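Local coordinates for protein HAT1-interacting factor 1 (Saccharomyces cerevisiae, PDB 4NQ0) that chaperones histones H3 and H4 within the nuclear HAT-B acetyltransferase complex, also binds H2A-H2B dimers, and takes part in chromatin assembly and telomere silencing, at residues A[203-217]-A[234-248]. Numbering follows the deposited sequence.
Sequences YENALDLLAQALMLL and RIGDVYILMGDIERE
Leu214 is a knob in the hole formed by Ile235, Val238, Tyr239 and Met242, with both of its methyls against the Tyr239 ring. Leu214 CD2 rests over one face of that ring as a CH-pi contact, 4.1 Å from the centroid, and also meets Ile235 CG2 at 3.6 Å. Leu214 CD1 presses tightly on Met242 CE, 3.4 Å away. Cut back to an alanine, this position would probably lose the CH-pi contact and open a gap beside the Met242 methyl. The Met242 chain, extended beyond CG (chi2 -178°, chi3 169°), runs alongside Leu210, pointing the other way, and carries CE to within 3.5 Å of Leu210 CB. Leu210 in turn meets Ile245 tip to tip, CD1 to CD1 at 3.7 Å, while Ile245 CD1 also touches Ala206 CB. Toward one end Leu217 CD2 lies over the centre of the Arg234 guanidinium, 3.6 Å above its plane; toward the other, Tyr203 OH approaches Glu248 CG. No hydrogen bond joins the segments. Farther out, Tyr239 OH hydrogen-bonds Asp180, and Glu246, whose CG packs against Leu207 CD1, hydrogen-bonds His258 and forms a salt bridge with Arg254, both of helix 252-266. With axes 9.9 Å apart at closest and directions 168° apart, 203-217 and 234-248 form an antiparallel knobs-into-holes pair joining the predicted first and second TPR repeats, as in the stacked helices of a TPR superhelix.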
loop_
_atom_site.group_PDB
_atom_site.type_symbol
_atom_site.label_atom_id
_atom_site.label_comp_id
_atom_site.label_asym_id
_atom_site.label_seq_id
_atom_site.Cartn_x
_atom_site.Cartn_y
_atom_site.Cartn_z
ATOM N N TYR A 203 8.752 10.637 4.754
ATOM C CA TYR A 203 8.304 9.240 4.805
ATOM C C TYR A 203 7.178 9.089 5.825
ATOM O O TYR A 203 6.119 8.539 5.516
ATOM C CB TYR A 203 9.458 8.284 5.166
ATOM C CG TYR A 203 10.545 8.149 4.115
ATOM C CD1 TYR A 203 10.226 7.971 2.774
ATOM C CD2 TYR A 203 11.892 8.174 4.467
ATOM C CE1 TYR A 203 11.222 7.832 1.804
ATOM C CE2 TYR A 203 12.894 8.040 3.506
ATOM C CZ TYR A 203 12.549 7.865 2.181
ATOM O OH TYR A 203 13.520 7.735 1.219
ATOM N N GLU A 204 7.408 9.601 7.029
ATOM C CA GLU A 204 6.418 9.560 8.083
ATOM C C GLU A 204 5.145 10.250 7.615
ATOM O O GLU A 204 4.041 9.734 7.803
ATOM C CB GLU A 204 6.961 10.244 9.341
ATOM C CG GLU A 204 6.013 10.230 10.543
ATOM C CD GLU A 204 6.491 11.084 11.710
ATOM O OE1 GLU A 204 7.410 11.914 11.537
ATOM O OE2 GLU A 204 5.937 10.933 12.814
ATOM N N ASN A 205 5.315 11.417 6.995
ATOM C CA ASN A 205 4.187 12.207 6.481
ATOM C C ASN A 205 3.348 11.439 5.465
ATOM O O ASN A 205 2.125 11.395 5.569
ATOM C CB ASN A 205 4.694 13.514 5.866
ATOM C CG ASN A 205 5.358 14.432 6.898
ATOM O OD1 ASN A 205 5.292 14.188 8.104
ATOM N ND2 ASN A 205 6.001 15.482 6.422
ATOM N N ALA A 206 4.012 10.832 4.490
ATOM C CA ALA A 206 3.319 10.053 3.452
ATOM C C ALA A 206 2.489 8.914 4.070
ATOM O O ALA A 206 1.327 8.687 3.697
ATOM C CB ALA A 206 4.318 9.510 2.469
ATOM N N LEU A 207 3.095 8.219 5.032
ATOM C CA LEU A 207 2.421 7.127 5.755
ATOM C C LEU A 207 1.177 7.598 6.509
ATOM O O LEU A 207 0.162 6.914 6.508
ATOM C CB LEU A 207 3.392 6.459 6.739
ATOM C CG LEU A 207 4.416 5.531 6.105
ATOM C CD1 LEU A 207 5.357 4.970 7.179
ATOM C CD2 LEU A 207 3.690 4.407 5.335
ATOM N N ASP A 208 1.259 8.768 7.146
ATOM C CA ASP A 208 0.121 9.331 7.872
ATOM C C ASP A 208 -1.002 9.708 6.903
ATOM O O ASP A 208 -2.184 9.514 7.199
ATOM C CB ASP A 208 0.543 10.556 8.680
ATOM C CG ASP A 208 -0.534 11.020 9.629
ATOM O OD1 ASP A 208 -0.935 10.225 10.505
ATOM O OD2 ASP A 208 -0.992 12.176 9.502
ATOM N N LEU A 209 -0.626 10.240 5.743
ATOM C CA LEU A 209 -1.599 10.558 4.700
ATOM C C LEU A 209 -2.286 9.301 4.184
ATOM O O LEU A 209 -3.483 9.318 3.914
ATOM C CB LEU A 209 -0.941 11.320 3.545
ATOM C CG LEU A 209 -0.658 12.800 3.850
ATOM C CD1 LEU A 209 0.443 13.329 2.970
ATOM C CD2 LEU A 209 -1.945 13.616 3.688
ATOM N N LEU A 210 -1.532 8.216 4.047
ATOM C CA LEU A 210 -2.122 6.936 3.644
ATOM C C LEU A 210 -3.012 6.337 4.740
ATOM O O LEU A 210 -4.056 5.739 4.424
ATOM C CB LEU A 210 -1.042 5.951 3.199
ATOM C CG LEU A 210 -0.346 6.304 1.894
ATOM C CD1 LEU A 210 0.946 5.506 1.711
ATOM C CD2 LEU A 210 -1.293 6.086 0.704
ATOM N N ALA A 211 -2.638 6.513 6.018
ATOM C CA ALA A 211 -3.502 6.055 7.118
ATOM C C ALA A 211 -4.883 6.676 6.961
ATOM O O ALA A 211 -5.904 6.018 7.154
ATOM C CB ALA A 211 -2.905 6.394 8.509
ATOM N N GLN A 212 -4.908 7.943 6.567
ATOM C CA GLN A 212 -6.166 8.632 6.321
ATOM C C GLN A 212 -6.867 8.176 5.038
ATOM O O GLN A 212 -8.091 8.157 4.984
ATOM C CB GLN A 212 -5.941 10.145 6.327
ATOM C CG GLN A 212 -5.467 10.655 7.700
ATOM C CD GLN A 212 -5.024 12.089 7.665
ATOM O OE1 GLN A 212 -5.848 12.995 7.743
ATOM N NE2 GLN A 212 -3.709 12.315 7.562
ATOM N N ALA A 213 -6.113 7.818 4.004
ATOM C CA ALA A 213 -6.731 7.175 2.828
ATOM C C ALA A 213 -7.482 5.899 3.225
ATOM O O ALA A 213 -8.622 5.674 2.782
ATOM C CB ALA A 213 -5.698 6.873 1.760
ATOM N N LEU A 214 -6.844 5.086 4.067
ATOM C CA LEU A 214 -7.432 3.842 4.556
ATOM C C LEU A 214 -8.705 4.132 5.310
ATOM O O LEU A 214 -9.717 3.478 5.116
ATOM C CB LEU A 214 -6.490 3.120 5.524
ATOM C CG LEU A 214 -5.348 2.284 4.978
ATOM C CD1 LEU A 214 -4.508 1.795 6.155
ATOM C CD2 LEU A 214 -5.865 1.105 4.147
ATOM N N MET A 215 -8.609 5.094 6.216
ATOM C CA MET A 215 -9.742 5.546 7.011
ATOM C C MET A 215 -10.933 5.847 6.106
ATOM O O MET A 215 -12.045 5.389 6.362
ATOM C CB MET A 215 -9.305 6.779 7.817
ATOM C CG MET A 215 -10.375 7.637 8.455
ATOM S SD MET A 215 -9.642 9.217 8.986
ATOM C CE MET A 215 -8.299 8.660 10.044
ATOM N N LEU A 216 -10.689 6.601 5.041
ATOM C CA LEU A 216 -11.757 7.035 4.134
ATOM C C LEU A 216 -12.310 5.872 3.291
ATOM O O LEU A 216 -13.529 5.685 3.201
ATOM C CB LEU A 216 -11.251 8.177 3.245
ATOM C CG LEU A 216 -10.974 9.485 3.999
ATOM C CD1 LEU A 216 -10.112 10.455 3.197
ATOM C CD2 LEU A 216 -12.294 10.145 4.413
ATOM N N LEU A 217 -11.412 5.096 2.692
ATOM C CA LEU A 217 -11.792 3.932 1.891
ATOM C C LEU A 217 -12.521 2.867 2.717
ATOM O O LEU A 217 -13.473 2.254 2.242
ATOM C CB LEU A 217 -10.550 3.310 1.234
ATOM C CG LEU A 217 -9.863 4.128 0.140
ATOM C CD1 LEU A 217 -8.464 3.597 -0.143
ATOM C CD2 LEU A 217 -10.701 4.129 -1.135
ATOM N N ARG A 234 -8.743 -1.011 -3.560
ATOM C CA ARG A 234 -8.011 0.221 -3.315
ATOM C C ARG A 234 -7.289 0.205 -1.982
ATOM O O ARG A 234 -6.196 0.756 -1.856
ATOM C CB ARG A 234 -8.953 1.429 -3.405
ATOM C CG ARG A 234 -9.438 1.692 -4.829
ATOM C CD ARG A 234 -9.561 3.175 -5.121
ATOM N NE ARG A 234 -10.890 3.676 -4.817
ATOM C CZ ARG A 234 -11.214 4.961 -4.695
ATOM N NH1 ARG A 234 -10.307 5.923 -4.829
ATOM N NH2 ARG A 234 -12.473 5.281 -4.419
ATOM N N ILE A 235 -7.900 -0.426 -0.994
ATOM C CA ILE A 235 -7.255 -0.611 0.300
ATOM C C ILE A 235 -5.990 -1.450 0.142
ATOM O O ILE A 235 -4.942 -1.096 0.680
ATOM C CB ILE A 235 -8.224 -1.220 1.349
ATOM C CG1 ILE A 235 -9.240 -0.161 1.788
ATOM C CG2 ILE A 235 -7.461 -1.719 2.578
ATOM C CD1 ILE A 235 -10.410 -0.704 2.571
ATOM N N GLY A 236 -6.079 -2.541 -0.621
ATOM C CA GLY A 236 -4.906 -3.359 -0.928
ATOM C C GLY A 236 -3.798 -2.537 -1.550
ATOM O O GLY A 236 -2.639 -2.622 -1.122
ATOM N N ASP A 237 -4.165 -1.724 -2.546
ATOM C CA ASP A 237 -3.235 -0.808 -3.223
ATOM C C ASP A 237 -2.578 0.146 -2.234
ATOM O O ASP A 237 -1.380 0.430 -2.332
ATOM C CB ASP A 237 -3.954 0.015 -4.313
ATOM C CG ASP A 237 -4.264 -0.789 -5.567
ATOM O OD1 ASP A 237 -3.698 -1.887 -5.760
ATOM O OD2 ASP A 237 -5.083 -0.305 -6.371
ATOM N N VAL A 238 -3.353 0.637 -1.266
ATOM C CA VAL A 238 -2.804 1.538 -0.259
ATOM C C VAL A 238 -1.779 0.819 0.609
ATOM O O VAL A 238 -0.722 1.395 0.939
ATOM C CB VAL A 238 -3.895 2.165 0.616
ATOM C CG1 VAL A 238 -3.272 2.904 1.825
ATOM C CG2 VAL A 238 -4.757 3.105 -0.234
ATOM N N TYR A 239 -2.073 -0.428 0.970
ATOM C CA TYR A 239 -1.157 -1.200 1.812
ATOM C C TYR A 239 0.151 -1.476 1.080
ATOM O O TYR A 239 1.218 -1.412 1.692
ATOM C CB TYR A 239 -1.800 -2.502 2.327
ATOM C CG TYR A 239 -2.660 -2.324 3.562
ATOM C CD1 TYR A 239 -2.158 -1.704 4.701
ATOM C CD2 TYR A 239 -3.967 -2.795 3.602
ATOM C CE1 TYR A 239 -2.933 -1.543 5.841
ATOM C CE2 TYR A 239 -4.752 -2.638 4.730
ATOM C CZ TYR A 239 -4.234 -2.009 5.839
ATOM O OH TYR A 239 -5.017 -1.864 6.936
ATOM N N ILE A 240 0.084 -1.767 -0.219
ATOM C CA ILE A 240 1.297 -1.922 -1.028
ATOM C C ILE A 240 2.130 -0.638 -1.002
ATOM O O ILE A 240 3.347 -0.684 -0.806
ATOM C CB ILE A 240 1.003 -2.307 -2.510
ATOM C CG1 ILE A 240 0.349 -3.697 -2.626
ATOM C CG2 ILE A 240 2.290 -2.271 -3.340
ATOM C CD1 ILE A 240 1.212 -4.873 -2.134
ATOM N N LEU A 241 1.488 0.506 -1.192
ATOM C CA LEU A 241 2.200 1.790 -1.155
ATOM C C LEU A 241 2.823 2.031 0.219
ATOM O O LEU A 241 3.966 2.442 0.309
ATOM C CB LEU A 241 1.261 2.960 -1.480
ATOM C CG LEU A 241 1.682 3.981 -2.537
ATOM C CD1 LEU A 241 0.662 5.148 -2.531
ATOM C CD2 LEU A 241 3.115 4.513 -2.370
ATOM N N MET A 242 2.060 1.793 1.281
ATOM C CA MET A 242 2.598 1.882 2.635
ATOM C C MET A 242 3.835 1.000 2.775
ATOM O O MET A 242 4.857 1.439 3.278
ATOM C CB MET A 242 1.559 1.463 3.663
ATOM C CG MET A 242 0.487 2.493 3.908
ATOM S SD MET A 242 -0.618 1.870 5.165
ATOM C CE MET A 242 -1.569 3.334 5.519
ATOM N N GLY A 243 3.745 -0.228 2.273
ATOM C CA GLY A 243 4.873 -1.143 2.318
ATOM C C GLY A 243 6.081 -0.621 1.569
ATOM O O GLY A 243 7.200 -0.643 2.092
ATOM N N ASP A 244 5.859 -0.141 0.346
ATOM C CA ASP A 244 6.945 0.399 -0.474
ATOM C C ASP A 244 7.663 1.514 0.269
ATOM O O ASP A 244 8.885 1.527 0.344
ATOM C CB ASP A 244 6.422 0.946 -1.801
ATOM C CG ASP A 244 5.908 -0.135 -2.743
ATOM O OD1 ASP A 244 5.218 0.249 -3.709
ATOM O OD2 ASP A 244 6.195 -1.346 -2.550
ATOM N N ILE A 245 6.904 2.445 0.834
ATOM C CA ILE A 245 7.499 3.566 1.580
ATOM C C ILE A 245 8.292 3.074 2.795
ATOM O O ILE A 245 9.429 3.493 3.025
ATOM C CB ILE A 245 6.426 4.561 2.053
ATOM C CG1 ILE A 245 5.785 5.267 0.858
ATOM C CG2 ILE A 245 7.030 5.603 3.011
ATOM C CD1 ILE A 245 4.529 6.046 1.208
ATOM N N GLU A 246 7.691 2.173 3.563
ATOM C CA GLU A 246 8.353 1.631 4.748
ATOM C C GLU A 246 9.623 0.876 4.365
ATOM O O GLU A 246 10.633 1.003 5.037
ATOM C CB GLU A 246 7.396 0.739 5.539
ATOM C CG GLU A 246 6.265 1.516 6.185
ATOM C CD GLU A 246 5.137 0.647 6.693
ATOM O OE1 GLU A 246 4.814 -0.386 6.054
ATOM O OE2 GLU A 246 4.564 1.006 7.740
ATOM N N ARG A 247 9.573 0.116 3.278
ATOM C CA ARG A 247 10.765 -0.544 2.735
ATOM C C ARG A 247 11.855 0.481 2.396
ATOM O O ARG A 247 13.014 0.337 2.798
ATOM C CB ARG A 247 10.405 -1.361 1.487
ATOM C CG ARG A 247 11.534 -2.246 0.968
ATOM C CD ARG A 247 11.127 -3.074 -0.240
ATOM N NE ARG A 247 10.623 -2.253 -1.347
ATOM C CZ ARG A 247 10.382 -2.703 -2.580
ATOM N NH1 ARG A 247 9.914 -1.865 -3.504
ATOM N NH2 ARG A 247 10.615 -3.973 -2.904
ATOM N N GLU A 248 11.473 1.527 1.673
ATOM C CA GLU A 248 12.404 2.605 1.350
ATOM C C GLU A 248 12.975 3.243 2.616
ATOM O O GLU A 248 14.149 3.610 2.653
ATOM C CB GLU A 248 11.718 3.676 0.493
ATOM C CG GLU A 248 12.672 4.716 -0.093
ATOM C CD GLU A 248 13.680 4.112 -1.051
ATOM O OE1 GLU A 248 13.303 3.198 -1.819
ATOM O OE2 GLU A 248 14.854 4.555 -1.037
#